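PDB 1J6U: UDP-N-acetylmuramate--L-alanine ligase, which catalyses the ATP-dependent joining of L-alanine to UDP-N-acetylmuramate, a cytoplasmic step of peptidoglycan synthesis in bacterial cell-wall formation. Local coordinates for residues 140-145 and 161-166; 116-121 and 180-185. All blocks are in the same frame, centred on the assembly; numbering follows the deposited sequence.

Contact 1. Residues 140-145 and 161-166; sequences RKSPTV and KGNGPV
At one end of the central sheet of the Mur ligase middle domain, T144 starts a strand that runs parallel to the one beginning at V166, while the loop 161-164 folds over the loop leading out of helix 125-138. The strand pairing opens with T144 N bonded to P165 O at 2.8 Å; V166 CA returns a CA-H...O contact to T144 O. Earlier in the loop, G164 N donates to S142 O over 2.6 Å. G162 CA lies against S142 O, and G164 CA is 3.1 Å from K141 O, where a side chain on either glycine would collide with the facing backbone. S142 OG, anti to its own N (chi1 156°), reaches N163 OD1 at 2.7 Å, meeting the amide oxygen almost end-on. T144 OG1, held beside its backbone N (chi1 -74°), accepts from G162 N at 3.1 Å and is joined by a water to K161 NZ, which also reaches N35; K114 NZ adds a weak bond to OG1. Beside these polar contacts, P143 CB packs on P165 CD at 4.2 Å. Backbone and side-chain bonds thus share the contact equally, and the positive charge of K114 NZ, bonded to both G162 O and G164 O, would probably polarise those carbonyls and help hold the 161-164 loop in its bent course.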
# COMPACT_ATOMS: atom_id res chain seq x y z
N ARG A 140 -21.71 -6.24 -3.70
CA ARG A 140 -21.85 -7.69 -3.70
C ARG A 140 -21.41 -8.31 -5.04
O ARG A 140 -22.06 -9.18 -5.57
CB ARG A 140 -23.29 -8.05 -3.35
CG ARG A 140 -23.70 -7.46 -1.97
CD ARG A 140 -25.09 -7.88 -1.49
N LYS A 141 -20.28 -7.86 -5.59
CA LYS A 141 -19.80 -8.41 -6.84
C LYS A 141 -18.84 -9.58 -6.54
O LYS A 141 -18.34 -10.23 -7.45
CB LYS A 141 -19.09 -7.35 -7.67
CG LYS A 141 -19.97 -6.19 -8.09
CD LYS A 141 -21.16 -6.70 -8.88
CE LYS A 141 -21.62 -5.71 -9.96
NZ LYS A 141 -20.70 -5.64 -11.16
N SER A 142 -18.63 -9.85 -5.25
CA SER A 142 -17.77 -10.93 -4.77
C SER A 142 -16.45 -11.11 -5.59
O SER A 142 -16.17 -12.16 -6.17
CB SER A 142 -18.59 -12.22 -4.72
OG SER A 142 -17.75 -13.35 -4.81
N PRO A 143 -15.61 -10.07 -5.59
CA PRO A 143 -14.34 -10.08 -6.31
C PRO A 143 -13.21 -10.89 -5.66
O PRO A 143 -13.22 -11.14 -4.47
CB PRO A 143 -13.97 -8.60 -6.36
CG PRO A 143 -14.42 -8.17 -4.93
CD PRO A 143 -15.74 -8.86 -4.74
N THR A 144 -12.27 -11.31 -6.49
CA THR A 144 -11.08 -11.96 -6.00
C THR A 144 -10.19 -10.73 -5.87
O THR A 144 -10.08 -9.94 -6.83
CB THR A 144 -10.47 -12.96 -7.03
OG1 THR A 144 -11.28 -14.14 -7.08
CG2 THR A 144 -9.07 -13.39 -6.61
N VAL A 145 -9.58 -10.56 -4.70
CA VAL A 145 -8.71 -9.42 -4.44
C VAL A 145 -7.24 -9.78 -4.12
O VAL A 145 -6.96 -10.71 -3.37
CB VAL A 145 -9.28 -8.57 -3.27
CG1 VAL A 145 -8.47 -7.27 -3.09
CG2 VAL A 145 -10.77 -8.28 -3.53
N LYS A 161 -10.73 -14.52 -1.90
CA LYS A 161 -11.16 -15.28 -3.06
C LYS A 161 -12.64 -15.01 -3.29
O LYS A 161 -13.43 -15.03 -2.33
CB LYS A 161 -10.99 -16.78 -2.84
CG LYS A 161 -11.44 -17.58 -4.05
CD LYS A 161 -11.03 -19.03 -4.02
CE LYS A 161 -11.17 -19.66 -5.41
NZ LYS A 161 -10.26 -19.03 -6.44
N GLY A 162 -13.01 -14.76 -4.54
CA GLY A 162 -14.42 -14.53 -4.86
C GLY A 162 -14.64 -15.05 -6.27
O GLY A 162 -13.67 -15.36 -6.96
N ASN A 163 -15.88 -15.18 -6.72
CA ASN A 163 -16.11 -15.66 -8.09
C ASN A 163 -16.39 -14.50 -9.06
O ASN A 163 -16.49 -14.71 -10.26
CB ASN A 163 -17.25 -16.67 -8.11
CG ASN A 163 -18.50 -16.15 -7.46
OD1 ASN A 163 -18.43 -15.42 -6.48
ND2 ASN A 163 -19.66 -16.52 -8.00
N GLY A 164 -16.51 -13.29 -8.51
CA GLY A 164 -16.74 -12.11 -9.32
C GLY A 164 -15.50 -11.72 -10.09
O GLY A 164 -14.70 -12.58 -10.44
N PRO A 165 -15.30 -10.44 -10.40
CA PRO A 165 -14.08 -10.10 -11.14
C PRO A 165 -12.88 -10.13 -10.19
O PRO A 165 -13.02 -10.34 -8.98
CB PRO A 165 -14.35 -8.68 -11.63
CG PRO A 165 -15.05 -8.09 -10.46
CD PRO A 165 -15.99 -9.22 -9.94
N VAL A 166 -11.70 -9.90 -10.74
CA VAL A 166 -10.52 -9.88 -9.91
C VAL A 166 -9.93 -8.46 -9.92
O VAL A 166 -9.84 -7.80 -10.96
CB VAL A 166 -9.49 -10.93 -10.39
CG1 VAL A 166 -9.24 -10.77 -11.87
CG2 VAL A 166 -8.16 -10.75 -9.63
O HOH W 1 -10.43 -16.55 -7.92

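Contact 2. Residues 116-121 and 180-185; sequences EFAVTG and FSPNYL
Strands 116-120 and 184-187 are parallel neighbours inside the mixed, mostly parallel sheet of the Mur ligase middle domain, and the first leads into the predicted ATP-binding loop that begins at G121. Backbone bonds set the pairing: Y184 N donates to E116 O at 3.2 Å, A118 N to Y184 O at 2.9 Å, and L185 CA adds a CA-H...O contact to A118 O. E116 O also receives a weak bond from N183 N. Ahead of the regular pairing, the side chain of N183 stands in for a strand carbonyl: OD1 accepts from E116 N at 2.8 Å along a nearly straight N-H...O line (178°), although the donor sits well above the amide plane.

The aromatic contact lies on the face of the sheet that bears F117 and Y184. The two side chains run alongside each other, and the CD1-CE1 edge of Y184 points into the face of F117 in a T-shaped stack, centroids 4.7 Å apart and planes at 63°. Y184 CD1 stands over the centre of the F117 ring, and the tyrosine OH bonds to E115. F117 also packs on V132 and L136 of helix 125-138; a leucine here would probably deny the tyrosine edge the ring face it points into and open a gap against V132 and L136.

On the face bearing A118 and L185 the contacts are apolar. A118 CB meets P182 CB at 3.6 Å, and L185 CD1 touches both A118 CB and T120 CG2. E116 brings a polar group to P182: its carboxylate is bonded through OE1 to Y168, and its side chain crosses that of P182 at about a right angle, with OE1 3.5 Å from P182 CA.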
# COMPACT_ATOMS: atom_id res chain seq x y z
N GLU A 116 -10.99 -8.02 -15.26
CA GLU A 116 -9.94 -7.48 -14.43
C GLU A 116 -9.88 -5.99 -14.11
O GLU A 116 -9.89 -5.15 -15.00
CB GLU A 116 -8.59 -7.88 -15.02
CG GLU A 116 -8.34 -9.37 -15.08
CD GLU A 116 -7.05 -9.69 -15.84
OE1 GLU A 116 -6.24 -8.76 -16.10
OE2 GLU A 116 -6.85 -10.89 -16.17
N PHE A 117 -9.79 -5.67 -12.82
CA PHE A 117 -9.65 -4.31 -12.38
C PHE A 117 -8.20 -4.19 -11.87
O PHE A 117 -7.84 -4.77 -10.85
CB PHE A 117 -10.61 -3.98 -11.23
CG PHE A 117 -12.07 -3.94 -11.63
CD1 PHE A 117 -12.78 -5.12 -11.86
CD2 PHE A 117 -12.75 -2.73 -11.68
CE1 PHE A 117 -14.14 -5.09 -12.12
CE2 PHE A 117 -14.12 -2.71 -11.94
CZ PHE A 117 -14.80 -3.89 -12.16
N ALA A 118 -7.38 -3.46 -12.60
CA ALA A 118 -6.00 -3.24 -12.22
C ALA A 118 -5.74 -1.79 -11.81
O ALA A 118 -6.31 -0.81 -12.36
CB ALA A 118 -5.08 -3.63 -13.36
N VAL A 119 -4.88 -1.64 -10.82
CA VAL A 119 -4.51 -0.31 -10.38
C VAL A 119 -3.01 -0.28 -10.36
O VAL A 119 -2.37 -1.21 -9.88
CB VAL A 119 -5.04 -0.02 -8.98
CG1 VAL A 119 -4.55 1.35 -8.51
CG2 VAL A 119 -6.57 -0.11 -8.99
N THR A 120 -2.42 0.77 -10.90
CA THR A 120 -0.98 0.88 -10.88
C THR A 120 -0.67 2.35 -10.68
O THR A 120 -1.57 3.18 -10.72
CB THR A 120 -0.31 0.41 -12.21
OG1 THR A 120 1.11 0.29 -12.01
CG2 THR A 120 -0.53 1.43 -13.30
N GLY A 121 0.60 2.66 -10.47
CA GLY A 121 0.98 4.05 -10.25
C GLY A 121 2.12 4.17 -9.25
O GLY A 121 2.50 3.21 -8.61
N PHE A 180 0.58 -6.87 -18.89
CA PHE A 180 -0.76 -7.18 -18.43
C PHE A 180 -1.74 -6.47 -19.36
O PHE A 180 -1.41 -5.48 -20.02
CB PHE A 180 -0.99 -6.68 -16.98
CG PHE A 180 -0.35 -7.55 -15.95
CD1 PHE A 180 1.04 -7.61 -15.84
CD2 PHE A 180 -1.12 -8.37 -15.15
CE1 PHE A 180 1.63 -8.51 -14.93
CE2 PHE A 180 -0.53 -9.26 -14.24
CZ PHE A 180 0.84 -9.33 -14.14
N SER A 181 -2.96 -6.97 -19.43
CA SER A 181 -3.94 -6.28 -20.25
C SER A 181 -5.31 -6.43 -19.58
O SER A 181 -6.17 -7.21 -20.02
CB SER A 181 -3.94 -6.86 -21.66
OG SER A 181 -3.94 -8.25 -21.58
N PRO A 182 -5.50 -5.69 -18.48
CA PRO A 182 -6.76 -5.72 -17.72
C PRO A 182 -7.86 -5.04 -18.54
O PRO A 182 -7.59 -4.38 -19.55
CB PRO A 182 -6.42 -4.90 -16.49
CG PRO A 182 -5.48 -3.81 -17.09
CD PRO A 182 -4.58 -4.66 -17.95
N ASN A 183 -9.09 -5.21 -18.08
CA ASN A 183 -10.25 -4.59 -18.72
C ASN A 183 -10.16 -3.10 -18.43
O ASN A 183 -10.29 -2.25 -19.33
CB ASN A 183 -11.56 -5.10 -18.10
CG ASN A 183 -11.84 -6.55 -18.40
OD1 ASN A 183 -11.11 -7.46 -17.99
ND2 ASN A 183 -12.93 -6.78 -19.14
N TYR A 184 -9.97 -2.82 -17.14
CA TYR A 184 -9.89 -1.46 -16.62
C TYR A 184 -8.60 -1.29 -15.85
O TYR A 184 -8.18 -2.16 -15.11
CB TYR A 184 -11.05 -1.22 -15.68
CG TYR A 184 -12.30 -1.95 -16.08
CD1 TYR A 184 -12.87 -2.89 -15.24
CD2 TYR A 184 -12.89 -1.71 -17.31
CE1 TYR A 184 -14.01 -3.58 -15.62
CE2 TYR A 184 -14.02 -2.40 -17.69
CZ TYR A 184 -14.57 -3.33 -16.86
OH TYR A 184 -15.69 -4.00 -17.28
N LEU A 185 -7.99 -0.14 -16.03
CA LEU A 185 -6.77 0.20 -15.38
C LEU A 185 -6.80 1.64 -14.86
O LEU A 185 -7.09 2.59 -15.62
CB LEU A 185 -5.63 0.08 -16.38
CG LEU A 185 -4.34 0.74 -15.90
CD1 LEU A 185 -3.70 -0.22 -14.89
CD2 LEU A 185 -3.40 1.05 -17.08

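Overall arrangement
Contacts 1 and 2 join neighbouring parts of one mixed sheet, with centres about 15 Å apart; along the chain, contact 1 is nested inside the loop that contact 2 closes. Strand 166-170 lies between 144-146 and 116-120, so V166 and F117 bring the two contacts together: F117 N probably donates to V166 O at 2.8 Å. Side chains continue the junction, P165 CG resting 3.5 Å from F117 CE1 and V166 CG1 3.6 Å from E116 CG. Contact 2 reaches the predicted ATP site through G121, whose O bonds to K125 NZ, whereas contact 1 lies away from that site, toward the sheet edge formed by strand 159-160.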